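Cap5O (Staphylococcus aureus, PDB 3OJO) probably oxidises UDP-N-acetyl-mannosamine with NAD as the hydride acceptor, a step in the synthesis of the staphylococcal capsular polysaccharide. Local coordinates at residues S369-D383 with F395-V409. Sequence-based numbering, arbitrary orientation.
Sequences SHAVKDASLVLILSD and FDKMKHKVIFDTKNV
Val378 and Phe404 sit at the middle of two neighbouring parallel strands, 377-380 and 402-405, inside the five-stranded parallel sheet of the alpha/beta UDP-binding domain, away from the bound NAD. Val378 N donates to Val402 O and Val378 O accepts from Phe404 N (3.0 Å), and Ile380 N continues the ladder to Phe404 O.

The two faces of this pair are filled differently. On one, Leu379 and Phe404 lie alongside each other with their ends in the same direction; both have CG anti to the backbone N (chi1 -169° and 179°), and Leu379 CD1 rests 3.7 Å from Phe404 CD2. Helices 286-312 and 336-346 pack on this face, through Thr306 and Ile340 against Leu379. On the other face Ile380 CD1 meets Ile403 CG2 at 3.8 Å, while Ile380 CG2 lies against Val409 CG1. Nearer the start of the strands, Met398 lies across Val378, roughly perpendicular to it. A bend at its chi3 (97°) carries CE inward, 3.7 Å from Ala375 CB, and SD lies against Val378 CG2. There Asp374 N bonds to Lys397 O and His400 N to Ala375 O, and the extended Lys397 chain lies over Ser369, its CD 3.2 Å from Ser369 O.

At the C-terminal ends of the strands, polar groups take part. Ile380 O receives two bonds from Thr406: OG1 at 2.7 Å, on a lone pair in the carbonyl plane, and the backbone N at 3.0 Å. Asp405 turns its carboxylate onto the loop that follows it: OD1 accepts Lys407 N from above the carboxylate plane, making an Asx turn, and OD2 separately accepts Val409 N on its syn side; Tyr419 OH and Val410 N also bond to OD2. Backbone bonds and apolar side chains thus join the strands, Thr406 satisfies the carbonyl of buried Ile380, and Asp405 ties down the amides beyond.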
loop_
_atom_site.group_PDB
_atom_site.type_symbol
_atom_site.label_atom_id
_atom_site.label_comp_id
_atom_site.label_asym_id
_atom_site.label_seq_id
_atom_site.Cartn_x
_atom_site.Cartn_y
_atom_site.Cartn_z
ATOM N N SER B 369 -36.711 6.320 -12.928
ATOM C CA SER B 369 -37.487 7.540 -13.208
ATOM C C SER B 369 -38.306 7.993 -11.988
ATOM O O SER B 369 -38.301 9.180 -11.643
ATOM C CB SER B 369 -38.386 7.324 -14.418
ATOM O OG SER B 369 -37.616 6.937 -15.545
ATOM N N HIS B 370 -38.946 7.022 -11.305
ATOM C CA HIS B 370 -39.727 7.244 -10.090
ATOM C C HIS B 370 -38.800 7.662 -8.933
ATOM O O HIS B 370 -39.185 8.513 -8.123
ATOM C CB HIS B 370 -40.521 5.972 -9.725
ATOM C CG HIS B 370 -41.765 6.227 -8.922
ATOM N ND1 HIS B 370 -41.718 6.389 -7.543
ATOM C CD2 HIS B 370 -43.055 6.307 -9.326
ATOM C CE1 HIS B 370 -42.971 6.574 -7.161
ATOM N NE2 HIS B 370 -43.813 6.529 -8.198
ATOM N N ALA B 371 -37.573 7.076 -8.879
ATOM C CA ALA B 371 -36.553 7.357 -7.857
ATOM C C ALA B 371 -35.917 8.743 -8.007
ATOM O O ALA B 371 -35.716 9.418 -6.998
ATOM C CB ALA B 371 -35.481 6.277 -7.853
ATOM N N VAL B 372 -35.602 9.161 -9.252
ATOM C CA VAL B 372 -35.000 10.472 -9.551
ATOM C C VAL B 372 -36.018 11.632 -9.507
ATOM O O VAL B 372 -35.615 12.804 -9.537
ATOM C CB VAL B 372 -34.152 10.492 -10.856
ATOM C CG1 VAL B 372 -33.001 9.500 -10.782
ATOM C CG2 VAL B 372 -35.007 10.250 -12.099
ATOM N N LYS B 373 -37.330 11.294 -9.465
ATOM C CA LYS B 373 -38.449 12.233 -9.439
ATOM C C LYS B 373 -38.354 13.305 -8.340
ATOM O O LYS B 373 -38.459 13.025 -7.150
ATOM C CB LYS B 373 -39.813 11.492 -9.442
ATOM C CG LYS B 373 -41.059 12.374 -9.672
ATOM C CD LYS B 373 -41.125 12.992 -11.078
ATOM C CE LYS B 373 -42.117 14.129 -11.167
ATOM N NZ LYS B 373 -41.934 14.927 -12.408
ATOM N N ASP B 374 -38.126 14.536 -8.791
ATOM C CA ASP B 374 -38.006 15.820 -8.075
ATOM C C ASP B 374 -36.780 15.916 -7.155
ATOM O O ASP B 374 -36.749 16.744 -6.234
ATOM C CB ASP B 374 -39.319 16.213 -7.344
ATOM C CG ASP B 374 -40.574 16.225 -8.210
ATOM O OD1 ASP B 374 -40.624 17.019 -9.185
ATOM O OD2 ASP B 374 -41.523 15.483 -7.882
ATOM N N ALA B 375 -35.765 15.073 -7.421
ATOM C CA ALA B 375 -34.535 15.029 -6.641
ATOM C C ALA B 375 -33.579 16.156 -7.023
ATOM O O ALA B 375 -33.483 16.526 -8.198
ATOM C CB ALA B 375 -33.860 13.678 -6.803
ATOM N N SER B 376 -32.887 16.707 -6.006
ATOM C CA SER B 376 -31.882 17.760 -6.170
ATOM C C SER B 376 -30.488 17.177 -6.471
ATOM O O SER B 376 -29.700 17.839 -7.145
ATOM C CB SER B 376 -31.821 18.641 -4.929
ATOM O OG SER B 376 -33.074 19.262 -4.698
ATOM N N LEU B 377 -30.191 15.939 -5.992
ATOM C CA LEU B 377 -28.900 15.258 -6.184
ATOM C C LEU B 377 -29.011 13.736 -6.339
ATOM O O LEU B 377 -29.726 13.099 -5.580
ATOM C CB LEU B 377 -27.936 15.622 -5.019
ATOM C CG LEU B 377 -26.645 14.798 -4.820
ATOM C CD1 LEU B 377 -25.572 15.126 -5.865
ATOM C CD2 LEU B 377 -26.114 14.950 -3.410
ATOM N N VAL B 378 -28.296 13.164 -7.329
ATOM C CA VAL B 378 -28.146 11.706 -7.527
ATOM C C VAL B 378 -26.780 11.310 -6.941
ATOM O O VAL B 378 -25.728 11.807 -7.371
ATOM C CB VAL B 378 -28.373 11.203 -8.978
ATOM C CG1 VAL B 378 -27.573 9.930 -9.278
ATOM C CG2 VAL B 378 -29.862 10.965 -9.224
ATOM N N LEU B 379 -26.821 10.476 -5.907
ATOM C CA LEU B 379 -25.628 10.040 -5.203
ATOM C C LEU B 379 -25.214 8.634 -5.632
ATOM O O LEU B 379 -25.907 7.669 -5.308
ATOM C CB LEU B 379 -25.849 10.147 -3.676
ATOM C CG LEU B 379 -24.639 9.982 -2.758
ATOM C CD1 LEU B 379 -23.525 10.989 -3.089
ATOM C CD2 LEU B 379 -25.051 10.103 -1.306
ATOM N N ILE B 380 -24.075 8.519 -6.350
ATOM C CA ILE B 380 -23.578 7.204 -6.769
ATOM C C ILE B 380 -22.578 6.583 -5.753
ATOM O O ILE B 380 -21.452 7.058 -5.579
ATOM C CB ILE B 380 -23.125 7.134 -8.239
ATOM C CG1 ILE B 380 -24.095 7.912 -9.143
ATOM C CG2 ILE B 380 -22.972 5.666 -8.669
ATOM C CD1 ILE B 380 -23.849 7.797 -10.571
ATOM N N LEU B 381 -23.032 5.508 -5.095
ATOM C CA LEU B 381 -22.322 4.801 -4.029
ATOM C C LEU B 381 -21.875 3.379 -4.364
ATOM O O LEU B 381 -21.060 2.830 -3.617
ATOM C CB LEU B 381 -23.139 4.814 -2.724
ATOM C CG LEU B 381 -23.663 6.143 -2.209
ATOM C CD1 LEU B 381 -24.502 5.919 -1.019
ATOM C CD2 LEU B 381 -22.526 7.119 -1.898
ATOM N N SER B 382 -22.347 2.811 -5.511
ATOM C CA SER B 382 -21.954 1.478 -6.009
ATOM C C SER B 382 -21.532 1.535 -7.469
ATOM O O SER B 382 -22.082 2.329 -8.221
ATOM C CB SER B 382 -23.076 0.462 -5.821
ATOM O OG SER B 382 -23.413 0.360 -4.446
ATOM N N ASP B 383 -20.554 0.715 -7.865
ATOM C CA ASP B 383 -20.062 0.684 -9.244
ATOM C C ASP B 383 -20.749 -0.415 -10.115
ATOM O O ASP B 383 -20.086 -1.212 -10.792
ATOM C CB ASP B 383 -18.509 0.645 -9.303
ATOM C CG ASP B 383 -17.833 -0.551 -8.648
ATOM O OD1 ASP B 383 -18.540 -1.365 -8.004
ATOM O OD2 ASP B 383 -16.599 -0.657 -8.750
ATOM N N PHE B 395 -32.164 11.193 -16.112
ATOM C CA PHE B 395 -32.259 12.206 -15.063
ATOM C C PHE B 395 -33.251 13.355 -15.374
ATOM O O PHE B 395 -33.275 14.349 -14.635
ATOM C CB PHE B 395 -30.837 12.730 -14.735
ATOM C CG PHE B 395 -29.817 11.618 -14.609
ATOM C CD1 PHE B 395 -29.778 10.812 -13.477
ATOM C CD2 PHE B 395 -28.936 11.339 -15.645
ATOM C CE1 PHE B 395 -28.861 9.764 -13.376
ATOM C CE2 PHE B 395 -28.020 10.288 -15.544
ATOM C CZ PHE B 395 -27.990 9.509 -14.411
ATOM N N ASP B 396 -34.112 13.195 -16.420
ATOM C CA ASP B 396 -35.092 14.217 -16.810
ATOM C C ASP B 396 -36.051 14.653 -15.696
ATOM O O ASP B 396 -36.322 15.846 -15.560
ATOM C CB ASP B 396 -35.848 13.818 -18.089
ATOM C CG ASP B 396 -35.171 14.241 -19.386
ATOM O OD1 ASP B 396 -34.029 14.763 -19.323
ATOM O OD2 ASP B 396 -35.778 14.042 -20.467
ATOM N N LYS B 397 -36.501 13.699 -14.867
ATOM C CA LYS B 397 -37.442 13.902 -13.759
ATOM C C LYS B 397 -36.866 14.617 -12.501
ATOM O O LYS B 397 -37.599 14.814 -11.519
ATOM C CB LYS B 397 -38.113 12.559 -13.384
ATOM C CG LYS B 397 -39.067 12.000 -14.446
ATOM C CD LYS B 397 -39.844 10.788 -13.920
ATOM C CE LYS B 397 -40.796 10.171 -14.924
ATOM N NZ LYS B 397 -41.416 8.913 -14.408
ATOM N N MET B 398 -35.564 15.005 -12.531
ATOM C CA MET B 398 -34.891 15.672 -11.404
ATOM C C MET B 398 -35.196 17.164 -11.274
ATOM O O MET B 398 -35.297 17.861 -12.287
ATOM C CB MET B 398 -33.368 15.493 -11.500
ATOM C CG MET B 398 -32.862 14.165 -10.991
ATOM S SD MET B 398 -31.085 14.271 -10.678
ATOM C CE MET B 398 -31.049 14.584 -9.033
ATOM N N LYS B 399 -35.260 17.662 -10.018
ATOM C CA LYS B 399 -35.467 19.079 -9.688
ATOM C C LYS B 399 -34.204 19.859 -10.071
ATOM O O LYS B 399 -34.289 21.034 -10.441
ATOM C CB LYS B 399 -35.778 19.250 -8.188
ATOM C CG LYS B 399 -36.119 20.671 -7.774
ATOM C CD LYS B 399 -36.658 20.766 -6.361
ATOM C CE LYS B 399 -37.059 22.186 -6.039
ATOM N NZ LYS B 399 -37.979 22.260 -4.876
ATOM N N HIS B 400 -33.029 19.193 -9.965
ATOM C CA HIS B 400 -31.708 19.707 -10.327
ATOM C C HIS B 400 -30.901 18.529 -10.852
ATOM O O HIS B 400 -30.726 17.552 -10.134
ATOM C CB HIS B 400 -31.002 20.328 -9.113
ATOM C CG HIS B 400 -31.726 21.489 -8.510
ATOM N ND1 HIS B 400 -31.685 22.746 -9.087
ATOM C CD2 HIS B 400 -32.475 21.545 -7.386
ATOM C CE1 HIS B 400 -32.419 23.522 -8.302
ATOM N NE2 HIS B 400 -32.910 22.844 -7.263
ATOM N N LYS B 401 -30.442 18.595 -12.107
ATOM C CA LYS B 401 -29.663 17.512 -12.704
ATOM C C LYS B 401 -28.178 17.530 -12.260
ATOM O O LYS B 401 -27.292 17.945 -13.021
ATOM C CB LYS B 401 -29.827 17.477 -14.236
ATOM C CG LYS B 401 -31.230 17.095 -14.705
ATOM C CD LYS B 401 -31.306 17.024 -16.227
ATOM C CE LYS B 401 -32.715 17.149 -16.745
ATOM N NZ LYS B 401 -32.772 17.014 -18.226
ATOM N N VAL B 402 -27.921 17.106 -10.998
ATOM C CA VAL B 402 -26.560 17.017 -10.449
ATOM C C VAL B 402 -26.227 15.609 -9.943
ATOM O O VAL B 402 -27.054 14.974 -9.288
ATOM C CB VAL B 402 -26.114 18.161 -9.484
ATOM C CG1 VAL B 402 -26.559 19.537 -9.982
ATOM C CG2 VAL B 402 -26.577 17.928 -8.057
ATOM N N ILE B 403 -25.025 15.120 -10.285
ATOM C CA ILE B 403 -24.521 13.802 -9.895
ATOM C C ILE B 403 -23.204 13.929 -9.113
ATOM O O ILE B 403 -22.250 14.526 -9.625
ATOM C CB ILE B 403 -24.315 12.879 -11.137
ATOM C CG1 ILE B 403 -25.636 12.608 -11.881
ATOM C CG2 ILE B 403 -23.613 11.555 -10.741
ATOM C CD1 ILE B 403 -25.476 11.880 -13.188
ATOM N N PHE B 404 -23.143 13.333 -7.895
ATOM C CA PHE B 404 -21.913 13.200 -7.114
ATOM C C PHE B 404 -21.579 11.701 -7.069
ATOM O O PHE B 404 -22.231 10.912 -6.369
ATOM C CB PHE B 404 -21.974 13.826 -5.706
ATOM C CG PHE B 404 -20.701 13.647 -4.902
ATOM C CD1 PHE B 404 -19.450 13.690 -5.520
ATOM C CD2 PHE B 404 -20.748 13.438 -3.531
ATOM C CE1 PHE B 404 -18.280 13.494 -4.785
ATOM C CE2 PHE B 404 -19.574 13.262 -2.796
ATOM C CZ PHE B 404 -18.352 13.301 -3.429
ATOM N N ASP B 405 -20.593 11.314 -7.886
ATOM C CA ASP B 405 -20.175 9.931 -8.041
ATOM C C ASP B 405 -18.952 9.627 -7.184
ATOM O O ASP B 405 -17.849 10.073 -7.488
ATOM C CB ASP B 405 -19.975 9.616 -9.529
ATOM C CG ASP B 405 -19.715 8.176 -9.895
ATOM O OD1 ASP B 405 -19.939 7.293 -9.042
ATOM O OD2 ASP B 405 -19.301 7.927 -11.037
ATOM N N THR B 406 -19.168 8.880 -6.086
ATOM C CA THR B 406 -18.131 8.488 -5.137
ATOM C C THR B 406 -17.313 7.293 -5.641
ATOM O O THR B 406 -16.297 6.962 -5.027
ATOM C CB THR B 406 -18.747 8.214 -3.740
ATOM O OG1 THR B 406 -19.494 7.010 -3.769
ATOM C CG2 THR B 406 -19.582 9.353 -3.228
ATOM N N LYS B 407 -17.761 6.650 -6.744
ATOM C CA LYS B 407 -17.133 5.451 -7.336
ATOM C C LYS B 407 -16.452 5.667 -8.703
ATOM O O LYS B 407 -15.728 4.776 -9.147
ATOM C CB LYS B 407 -18.159 4.287 -7.436
ATOM C CG LYS B 407 -18.635 3.719 -6.101
ATOM C CD LYS B 407 -17.538 2.978 -5.314
ATOM C CE LYS B 407 -17.203 1.611 -5.833
ATOM N NZ LYS B 407 -16.320 0.887 -4.884
ATOM N N ASN B 408 -16.683 6.830 -9.364
ATOM C CA ASN B 408 -16.149 7.180 -10.696
ATOM C C ASN B 408 -16.536 6.102 -11.746
ATOM O O ASN B 408 -15.699 5.622 -12.521
ATOM C CB ASN B 408 -14.639 7.474 -10.639
ATOM C CG ASN B 408 -14.066 8.094 -11.888
ATOM O OD1 ASN B 408 -14.677 8.929 -12.552
ATOM N ND2 ASN B 408 -12.857 7.709 -12.226
ATOM N N VAL B 409 -17.828 5.715 -11.727
ATOM C CA VAL B 409 -18.419 4.675 -12.562
ATOM C C VAL B 409 -19.004 5.186 -13.896
ATOM O O VAL B 409 -18.900 4.481 -14.904
ATOM C CB VAL B 409 -19.383 3.758 -11.743
ATOM C CG1 VAL B 409 -20.681 4.468 -11.368
ATOM C CG2 VAL B 409 -19.663 2.446 -12.460
#